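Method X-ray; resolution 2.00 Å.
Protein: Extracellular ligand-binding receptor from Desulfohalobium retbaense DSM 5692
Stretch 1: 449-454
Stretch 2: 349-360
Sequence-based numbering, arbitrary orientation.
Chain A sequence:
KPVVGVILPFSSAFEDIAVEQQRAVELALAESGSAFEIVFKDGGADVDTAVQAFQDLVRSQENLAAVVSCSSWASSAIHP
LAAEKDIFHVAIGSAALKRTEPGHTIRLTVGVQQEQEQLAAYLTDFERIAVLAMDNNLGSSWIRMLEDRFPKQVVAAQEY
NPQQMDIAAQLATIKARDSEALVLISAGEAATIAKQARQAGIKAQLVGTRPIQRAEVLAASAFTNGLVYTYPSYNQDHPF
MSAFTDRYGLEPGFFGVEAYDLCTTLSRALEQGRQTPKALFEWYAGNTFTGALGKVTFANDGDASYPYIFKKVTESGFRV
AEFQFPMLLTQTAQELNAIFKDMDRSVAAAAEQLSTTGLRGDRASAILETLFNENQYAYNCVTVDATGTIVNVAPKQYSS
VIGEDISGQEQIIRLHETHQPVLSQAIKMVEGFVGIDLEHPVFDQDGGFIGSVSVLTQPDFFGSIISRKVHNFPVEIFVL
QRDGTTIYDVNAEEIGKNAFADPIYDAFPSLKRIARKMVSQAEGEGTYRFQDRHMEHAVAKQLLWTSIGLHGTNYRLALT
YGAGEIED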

# COMPACT_ATOMS: atom_id res chain seq x y z
N PHE A 449 7.22 7.19 -47.87
CA PHE A 449 7.17 6.22 -46.77
C PHE A 449 8.32 5.23 -46.88
O PHE A 449 8.50 4.61 -47.92
CB PHE A 449 5.83 5.48 -46.80
CG PHE A 449 5.70 4.39 -45.77
CD1 PHE A 449 5.46 4.69 -44.44
CD2 PHE A 449 5.80 3.06 -46.13
CE1 PHE A 449 5.33 3.70 -43.50
CE2 PHE A 449 5.66 2.06 -45.19
CZ PHE A 449 5.43 2.38 -43.87
N ILE A 450 9.07 5.07 -45.80
CA ILE A 450 10.22 4.16 -45.83
C ILE A 450 10.15 3.06 -44.75
O ILE A 450 11.02 2.22 -44.69
CB ILE A 450 11.52 4.94 -45.71
CG1 ILE A 450 11.65 5.65 -44.36
CG2 ILE A 450 11.58 5.99 -46.83
CD1 ILE A 450 13.03 6.31 -44.16
N GLY A 451 9.10 3.07 -43.93
CA GLY A 451 8.95 2.05 -42.91
C GLY A 451 8.53 2.64 -41.59
O GLY A 451 7.80 3.64 -41.54
N SER A 452 9.01 2.06 -40.50
CA SER A 452 8.48 2.44 -39.19
C SER A 452 9.50 2.23 -38.10
O SER A 452 10.44 1.46 -38.25
CB SER A 452 7.21 1.64 -38.87
OG SER A 452 7.49 0.24 -38.88
N VAL A 453 9.27 2.92 -36.99
CA VAL A 453 10.08 2.79 -35.80
C VAL A 453 9.19 2.40 -34.64
O VAL A 453 8.05 2.89 -34.51
CB VAL A 453 10.88 4.11 -35.53
CG1 VAL A 453 9.95 5.30 -35.34
CG2 VAL A 453 11.80 3.97 -34.34
N SER A 454 9.71 1.48 -33.83
CA SER A 454 8.96 0.75 -32.78
C SER A 454 9.56 0.80 -31.36
O SER A 454 10.78 0.80 -31.19
CB SER A 454 8.84 -0.71 -33.20
OG SER A 454 8.57 -1.57 -32.10
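Stretch 2, residues 349-360: AAAEQLSTTGLR

Residues 349-360 pack as the end of a helix and the loop that follows it against the strand 449-454. The helix runs roughly counter to the strand, with an angle of 141° between their N-to-C directions and a closest approach of 8.5 Å between the axes. The turn Ala350 to Leu354 lies over Val453, and the chain beyond it reaches back to Ile450 and Gly451. The backbones come nearest at Val453 and Ala351, whose CA atoms are 6.2 Å apart; Ala351 CB points sideways at this point.

Val453, in the p rotamer, is the bump at this end. It fits among Ala350, Ala351 and Leu354: Val453 CG1 lies 3.7 Å from Ala351 CB, Val453 CG2 4.4 Å from Ala350 CB, and Val453 CB 3.6 Å from Leu354 CD1. Leu354 and Ala350 both point toward the strand, one helical turn apart and linked by the hydrogen bond from Leu354 N to Ala350 O (2.9 Å).

Beyond Thr357 the chain leaves helical geometry at Gly358, where positive phi turns it into the loop. Leu359 follows, pointing toward the strand, and its side chain settles into the hollow at Gly451. Leu359 CD1 is 4.1 Å from Gly451 CA and 3.3 Å from Ile450 O. A CB on Gly451 would lie 2.8 Å from Leu359 CD1, a clash, and the backbone angles at Gly451 independently call for glycine.

Ile450 supplies the second bump on the strand. With chi1 p and chi2 t, Ile450 CD1 comes to 4.2 Å from Leu354 O, 4.4 Å from Gly358 CA and 4.3 Å from Leu359 CD2, so it rests against the turn leaving the helix. Ser452, between the two bumps, points away. No hydrogen bond joins the stretches; apolar packing dominates the 316 Å² buried between them.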

# COMPACT_ATOMS: atom_id res chain seq x y z
N ALA A 349 9.10 11.54 -32.10
CA ALA A 349 10.36 12.27 -32.27
C ALA A 349 11.40 11.43 -32.99
O ALA A 349 12.13 11.93 -33.84
CB ALA A 349 10.92 12.72 -30.92
N ALA A 350 11.47 10.14 -32.67
CA ALA A 350 12.48 9.30 -33.28
C ALA A 350 12.19 9.13 -34.76
O ALA A 350 13.11 9.08 -35.59
CB ALA A 350 12.61 7.94 -32.57
N ALA A 351 10.91 9.10 -35.13
CA ALA A 351 10.57 8.94 -36.53
C ALA A 351 10.98 10.18 -37.30
O ALA A 351 11.42 10.09 -38.44
CB ALA A 351 9.09 8.66 -36.70
N GLU A 352 10.85 11.33 -36.67
CA GLU A 352 11.20 12.60 -37.31
C GLU A 352 12.67 12.56 -37.63
O GLU A 352 13.06 12.87 -38.75
CB GLU A 352 10.86 13.79 -36.41
N GLN A 353 13.47 12.09 -36.68
CA GLN A 353 14.92 12.01 -36.86
C GLN A 353 15.33 10.97 -37.92
O GLN A 353 16.27 11.19 -38.68
CB GLN A 353 15.59 11.66 -35.54
CG GLN A 353 15.49 12.72 -34.47
CD GLN A 353 15.91 12.17 -33.10
OE1 GLN A 353 16.99 11.61 -32.96
NE2 GLN A 353 15.04 12.31 -32.11
N LEU A 354 14.62 9.85 -38.00
CA LEU A 354 15.04 8.79 -38.91
C LEU A 354 14.79 9.18 -40.37
O LEU A 354 15.25 8.49 -41.30
CB LEU A 354 14.34 7.49 -38.57
CG LEU A 354 14.83 6.81 -37.30
CD1 LEU A 354 13.72 5.91 -36.76
CD2 LEU A 354 16.13 6.02 -37.56
N SER A 355 14.09 10.29 -40.56
CA SER A 355 13.77 10.79 -41.89
C SER A 355 15.01 11.07 -42.76
O SER A 355 15.00 10.79 -43.96
CB SER A 355 12.93 12.06 -41.78
OG SER A 355 12.63 12.57 -43.06
N THR A 356 16.06 11.62 -42.14
CA THR A 356 17.31 11.97 -42.82
C THR A 356 18.35 10.84 -42.82
O THR A 356 19.17 10.73 -43.74
CB THR A 356 17.96 13.21 -42.16
OG1 THR A 356 18.24 12.93 -40.79
CG2 THR A 356 17.04 14.41 -42.21
N THR A 357 18.32 10.00 -41.79
CA THR A 357 19.31 8.94 -41.59
C THR A 357 19.00 7.63 -42.32
O THR A 357 19.90 6.86 -42.65
CB THR A 357 19.44 8.61 -40.09
OG1 THR A 357 18.26 7.90 -39.64
CG2 THR A 357 19.59 9.88 -39.27
N GLY A 358 17.73 7.37 -42.56
CA GLY A 358 17.30 6.06 -43.01
C GLY A 358 17.12 5.16 -41.80
O GLY A 358 17.22 5.62 -40.67
N LEU A 359 16.88 3.88 -42.04
CA LEU A 359 16.54 2.93 -40.98
C LEU A 359 17.70 2.00 -40.61
O LEU A 359 17.68 1.39 -39.54
CB LEU A 359 15.36 2.07 -41.41
CG LEU A 359 14.03 2.73 -41.79
CD1 LEU A 359 12.97 1.65 -42.03
CD2 LEU A 359 13.56 3.73 -40.74
N ARG A 360 18.67 1.86 -41.52
CA ARG A 360 19.85 1.03 -41.29
C ARG A 360 21.08 1.89 -40.97
O ARG A 360 21.13 3.08 -41.32
CB ARG A 360 20.14 0.16 -42.51
CG ARG A 360 19.03 -0.82 -42.88
CD ARG A 360 19.42 -1.60 -44.13
NE ARG A 360 19.30 -3.05 -43.98
CZ ARG A 360 18.42 -3.83 -44.61
NH1 ARG A 360 17.53 -3.34 -45.48
NH2 ARG A 360 18.43 -5.14 -44.37